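Local coordinates for protein metal-dependent hydrolase (Lactobacillus plantarum, PDB 2F6K) that probably catalyses a metal-dependent decarboxylation of the kind carried out by aminocarboxymuconate-semialdehyde decarboxylase, on a manganese-bearing amidohydrolase-type TIM barrel, at residues 109-113 with 114-118; 124-128 with 129-133. All coordinates share one frame; numbering follows the deposited sequence.

Both contacts are local and lie in series along the chain, with most of strand 120-124 between them; their centres are 22 Å apart and their nearest atoms about 9 Å. Contact 1 is at the surface, where helix 102-114 ends and the loop to that strand begins. Contact 2 is buried, a small hairpin starting where the same strand finishes, at the end of the barrel that carries the manganese. The chemistry follows the place: contact 1 pairs main-chain carbonyls with the departing loop and uses aspartate carboxylates paired with Arg147 and Lys81, whereas contact 2 combines hairpin bonds, an asparagine amide and an aromatic face, and reaches two other subunits.

Contact 1: residues 109-113 with 114-118; sequences VQQAL and DQDGA
Near the end of helix 102-114, Asp114 N bonds Gln110 O at 2.8 Å, and Gln115 is the first residue to leave helical backbone angles. Gln111 O is gripped twice, by Gln115 N and, at 3.1 Å, by Asp116 N, the latter lying in the carbonyl plane. Ala112 O takes Ala118 N at 3.1 Å in a fairly straight bond (164°) that spans six residues, with only a weak further bond from Asp116 N. A water bridges Leu113 O and Gly117 N, Gly117 turning the chain with a positive phi of 71°. This is the alpha-to-beta connection of a TIM barrel, bringing the chain from the helix back to the start of strand 120-124. Among the side chains, Gln111 and Asp116 carry the polar contact. With CG anti to its backbone N (chi1 -175°), Gln111 stretches outward, roughly perpendicular to the helix axis, and Asp116 comes round to meet it: NE2 donates to the syn lone pair of Asp116 OD2 at 2.9 Å. The carboxylate stands steeply against the amide, although OD2 itself lies close to the amide plane. Its other oxygen, OD1, forms a salt bridge with Lys81, so each end of the carboxylate has a partner. Asp114 folds back beside Gln110 O, and OD2 pairs with Arg147, whose charge probably offsets the closeness of Asp114 OD2 to Gln110 O. Beneath the turn, Ala118 CB meets Leu113 CD2 at 3.9 Å and Ala112 CB at 4.1 Å; both alanines also pack on Ala95 of strand 91-95.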
loop_
_atom_site.group_PDB
_atom_site.type_symbol
_atom_site.label_atom_id
_atom_site.label_comp_id
_atom_site.label_asym_id
_atom_site.label_seq_id
_atom_site.Cartn_x
_atom_site.Cartn_y
_atom_site.Cartn_z
ATOM N N VAL A 109 -29.394 -7.115 9.654
ATOM C CA VAL A 109 -30.250 -5.958 9.413
ATOM C C VAL A 109 -31.716 -6.295 9.718
ATOM O O VAL A 109 -32.369 -5.591 10.488
ATOM C CB VAL A 109 -30.144 -5.471 7.948
ATOM C CG1 VAL A 109 -31.136 -4.339 7.697
ATOM C CG2 VAL A 109 -28.725 -4.997 7.661
ATOM N N GLN A 110 -32.222 -7.374 9.125
ATOM C CA GLN A 110 -33.607 -7.795 9.329
ATOM C C GLN A 110 -33.893 -8.020 10.805
ATOM O O GLN A 110 -34.864 -7.505 11.357
ATOM C CB GLN A 110 -33.886 -9.096 8.564
ATOM C CG GLN A 110 -33.524 -9.033 7.086
ATOM C CD GLN A 110 -33.677 -10.364 6.384
ATOM O OE1 GLN A 110 -33.229 -11.400 6.876
ATOM N NE2 GLN A 110 -34.294 -10.340 5.216
ATOM N N GLN A 111 -33.038 -8.796 11.446
ATOM C CA GLN A 111 -33.211 -9.101 12.852
ATOM C C GLN A 111 -33.127 -7.865 13.753
ATOM O O GLN A 111 -34.003 -7.633 14.583
ATOM C CB GLN A 111 -32.154 -10.118 13.260
ATOM C CG GLN A 111 -32.284 -10.630 14.664
ATOM C CD GLN A 111 -31.044 -11.379 15.096
ATOM O OE1 GLN A 111 -30.473 -12.162 14.324
ATOM N NE2 GLN A 111 -30.620 -11.153 16.338
ATOM N N ALA A 112 -32.073 -7.074 13.573
ATOM C CA ALA A 112 -31.841 -5.869 14.374
ATOM C C ALA A 112 -32.995 -4.879 14.309
ATOM O O ALA A 112 -33.470 -4.386 15.340
ATOM C CB ALA A 112 -30.551 -5.180 13.915
ATOM N N LEU A 113 -33.439 -4.585 13.091
ATOM C CA LEU A 113 -34.521 -3.637 12.881
ATOM C C LEU A 113 -35.923 -4.197 13.106
ATOM O O LEU A 113 -36.760 -3.532 13.712
ATOM C CB LEU A 113 -34.419 -3.034 11.475
ATOM C CG LEU A 113 -33.095 -2.306 11.200
ATOM C CD1 LEU A 113 -33.134 -1.641 9.833
ATOM C CD2 LEU A 113 -32.849 -1.257 12.278
ATOM N N ASP A 114 -36.183 -5.419 12.651
ATOM C CA ASP A 114 -37.515 -5.997 12.799
ATOM C C ASP A 114 -37.889 -6.544 14.173
ATOM O O ASP A 114 -39.076 -6.700 14.464
ATOM C CB ASP A 114 -37.736 -7.107 11.771
ATOM C CG ASP A 114 -37.630 -6.620 10.343
ATOM O OD1 ASP A 114 -37.743 -5.394 10.115
ATOM O OD2 ASP A 114 -37.450 -7.480 9.447
ATOM N N GLN A 115 -36.911 -6.852 15.020
ATOM C CA GLN A 115 -37.263 -7.401 16.326
ATOM C C GLN A 115 -36.379 -7.068 17.524
ATOM O O GLN A 115 -36.805 -7.229 18.666
ATOM C CB GLN A 115 -37.428 -8.926 16.206
ATOM C CG GLN A 115 -36.407 -9.594 15.310
ATOM C CD GLN A 115 -36.923 -10.895 14.706
ATOM O OE1 GLN A 115 -38.057 -10.962 14.230
ATOM N NE2 GLN A 115 -36.085 -11.928 14.709
ATOM N N ASP A 116 -35.164 -6.587 17.290
ATOM C CA ASP A 116 -34.293 -6.279 18.413
ATOM C C ASP A 116 -34.311 -4.827 18.877
ATOM O O ASP A 116 -33.542 -4.436 19.750
ATOM C CB ASP A 116 -32.873 -6.738 18.097
ATOM C CG ASP A 116 -32.787 -8.246 17.953
ATOM O OD1 ASP A 116 -33.454 -8.941 18.752
ATOM O OD2 ASP A 116 -32.060 -8.736 17.055
ATOM N N GLY A 117 -35.204 -4.034 18.298
ATOM C CA GLY A 117 -35.325 -2.647 18.698
ATOM C C GLY A 117 -34.216 -1.675 18.335
ATOM O O GLY A 117 -34.047 -0.662 19.014
ATOM N N ALA A 118 -33.460 -1.956 17.281
ATOM C CA ALA A 118 -32.406 -1.037 16.879
ATOM C C ALA A 118 -33.059 0.168 16.200
ATOM O O ALA A 118 -34.055 0.017 15.499
ATOM C CB ALA A 118 -31.441 -1.730 15.921
HETATM O O HOH W 1 -37.792 -4.229 16.370
#

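Contact 2: residues 124-128 with 129-133; sequences PTNSR and GLYFG
Phe132 N donates to Thr125 O at 2.8 Å, and Gly129 N to the side-chain oxygen OD1 of Asn126 at 2.9 Å, the latter a nearly straight bond (162°) that ties the turn to the strand before it. Ser127 and Leu130 form the hydrogen-bonded pair: Ser127 N reaches Leu130 O at 2.9 Å and Leu130 N returns to Ser127 O at 3.0 Å, each donor standing above the carbonyl plane. A water joins Pro124 O to Leu130 O. Asn126 and Tyr131, the non-hydrogen-bonded pair, lie side by side and point the same way, with Asn126 CB over the centre of one ring face and the amide plane 30° from the ring. While OD1 serves the turn, ND2 binds Asp179 and Glu157 O. Asp179 also takes Thr125 OG1 and Tyr131 OH, gathering three side chains, two from the hairpin and one just before it, onto one carboxylate. A phenylalanine in place of Tyr131 would probably leave Asp179 OD1 and Ala159 N without the hydroxyl that now joins them. Phe132, its CG anti to the backbone N (chi1 -158°), carries its ring out to meet Tyr141 edge-to-face. At the tip, Arg128 NH2 bonds Lys163 O, and its main-chain O bonds Asn164 ND2, both of a third subunit, and Tyr131 packs on Pro162 of a second. Thr125 pairs through its backbone with His154, a manganese ligand. This is a beta hairpin with a two-residue loop, a type I' turn, set where the chain leaves strand 120-124 on the metal-bearing side of the barrel.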
loop_
_atom_site.group_PDB
_atom_site.type_symbol
_atom_site.label_atom_id
_atom_site.label_comp_id
_atom_site.label_asym_id
_atom_site.label_seq_id
_atom_site.Cartn_x
_atom_site.Cartn_y
_atom_site.Cartn_z
ATOM N N PRO A 124 -18.930 0.976 9.141
ATOM C CA PRO A 124 -17.593 1.544 8.990
ATOM C C PRO A 124 -17.408 2.073 7.581
ATOM O O PRO A 124 -17.884 1.460 6.622
ATOM C CB PRO A 124 -16.690 0.350 9.270
ATOM C CG PRO A 124 -17.457 -0.776 8.655
ATOM C CD PRO A 124 -18.881 -0.498 9.121
ATOM N N THR A 125 -16.726 3.208 7.452
ATOM C CA THR A 125 -16.474 3.778 6.138
ATOM C C THR A 125 -15.812 2.686 5.320
ATOM O O THR A 125 -16.070 2.550 4.126
ATOM C CB THR A 125 -15.550 4.992 6.229
ATOM O OG1 THR A 125 -14.465 4.696 7.117
ATOM C CG2 THR A 125 -16.321 6.205 6.750
ATOM N N ASN A 126 -14.960 1.901 5.973
ATOM C CA ASN A 126 -14.292 0.779 5.312
ATOM C C ASN A 126 -13.954 -0.260 6.365
ATOM O O ASN A 126 -13.570 0.083 7.489
ATOM C CB ASN A 126 -13.011 1.225 4.596
ATOM C CG ASN A 126 -11.760 0.984 5.425
ATOM O OD1 ASN A 126 -11.309 -0.154 5.589
ATOM N ND2 ASN A 126 -11.195 2.057 5.957
ATOM N N SER A 127 -14.132 -1.526 6.010
ATOM C CA SER A 127 -13.828 -2.616 6.917
ATOM C C SER A 127 -12.695 -3.361 6.248
ATOM O O SER A 127 -12.905 -4.052 5.253
ATOM C CB SER A 127 -15.045 -3.526 7.088
ATOM O OG SER A 127 -14.769 -4.584 7.991
ATOM N N ARG A 128 -11.490 -3.187 6.782
ATOM C CA ARG A 128 -10.292 -3.818 6.229
ATOM C C ARG A 128 -10.207 -3.712 4.710
ATOM O O ARG A 128 -9.760 -4.650 4.051
ATOM C CB ARG A 128 -10.199 -5.302 6.627
ATOM C CG ARG A 128 -9.861 -5.554 8.099
ATOM C CD ARG A 128 -9.539 -7.031 8.346
ATOM N NE ARG A 128 -8.225 -7.417 7.828
ATOM C CZ ARG A 128 -7.075 -7.217 8.472
ATOM N NH1 ARG A 128 -7.071 -6.639 9.660
ATOM N NH2 ARG A 128 -5.927 -7.598 7.930
ATOM N N GLY A 129 -10.642 -2.590 4.146
ATOM C CA GLY A 129 -10.539 -2.441 2.705
ATOM C C GLY A 129 -11.830 -2.426 1.910
ATOM O O GLY A 129 -11.837 -1.999 0.753
ATOM N N LEU A 130 -12.918 -2.918 2.496
ATOM C CA LEU A 130 -14.201 -2.895 1.804
ATOM C C LEU A 130 -14.888 -1.594 2.221
ATOM O O LEU A 130 -15.380 -1.473 3.343
ATOM C CB LEU A 130 -15.062 -4.101 2.196
ATOM C CG LEU A 130 -16.293 -4.333 1.302
ATOM C CD1 LEU A 130 -16.941 -5.661 1.639
ATOM C CD2 LEU A 130 -17.289 -3.203 1.483
ATOM N N TYR A 131 -14.902 -0.617 1.319
ATOM C CA TYR A 131 -15.511 0.675 1.608
ATOM C C TYR A 131 -17.020 0.648 1.417
ATOM O O TYR A 131 -17.531 0.013 0.487
ATOM C CB TYR A 131 -14.886 1.776 0.733
ATOM C CG TYR A 131 -13.540 2.243 1.241
ATOM C CD1 TYR A 131 -12.397 1.458 1.078
ATOM C CD2 TYR A 131 -13.432 3.413 1.999
ATOM C CE1 TYR A 131 -11.186 1.817 1.669
ATOM C CE2 TYR A 131 -12.226 3.781 2.598
ATOM C CZ TYR A 131 -11.110 2.976 2.435
ATOM O OH TYR A 131 -9.940 3.284 3.095
ATOM N N PHE A 132 -17.737 1.339 2.299
ATOM C CA PHE A 132 -19.180 1.351 2.190
ATOM C C PHE A 132 -19.532 1.913 0.825
ATOM O O PHE A 132 -18.826 2.766 0.296
ATOM C CB PHE A 132 -19.799 2.195 3.293
ATOM C CG PHE A 132 -21.231 1.850 3.572
ATOM C CD1 PHE A 132 -21.570 0.583 4.056
ATOM C CD2 PHE A 132 -22.244 2.777 3.345
ATOM C CE1 PHE A 132 -22.906 0.247 4.309
ATOM C CE2 PHE A 132 -23.581 2.451 3.595
ATOM C CZ PHE A 132 -23.911 1.184 4.078
ATOM N N GLY A 133 -20.616 1.421 0.245
ATOM C CA GLY A 133 -21.007 1.878 -1.070
ATOM C C GLY A 133 -20.632 0.818 -2.087
ATOM O O GLY A 133 -21.171 0.791 -3.190
HETATM O O HOH W 2 -18.007 -0.961 5.031
#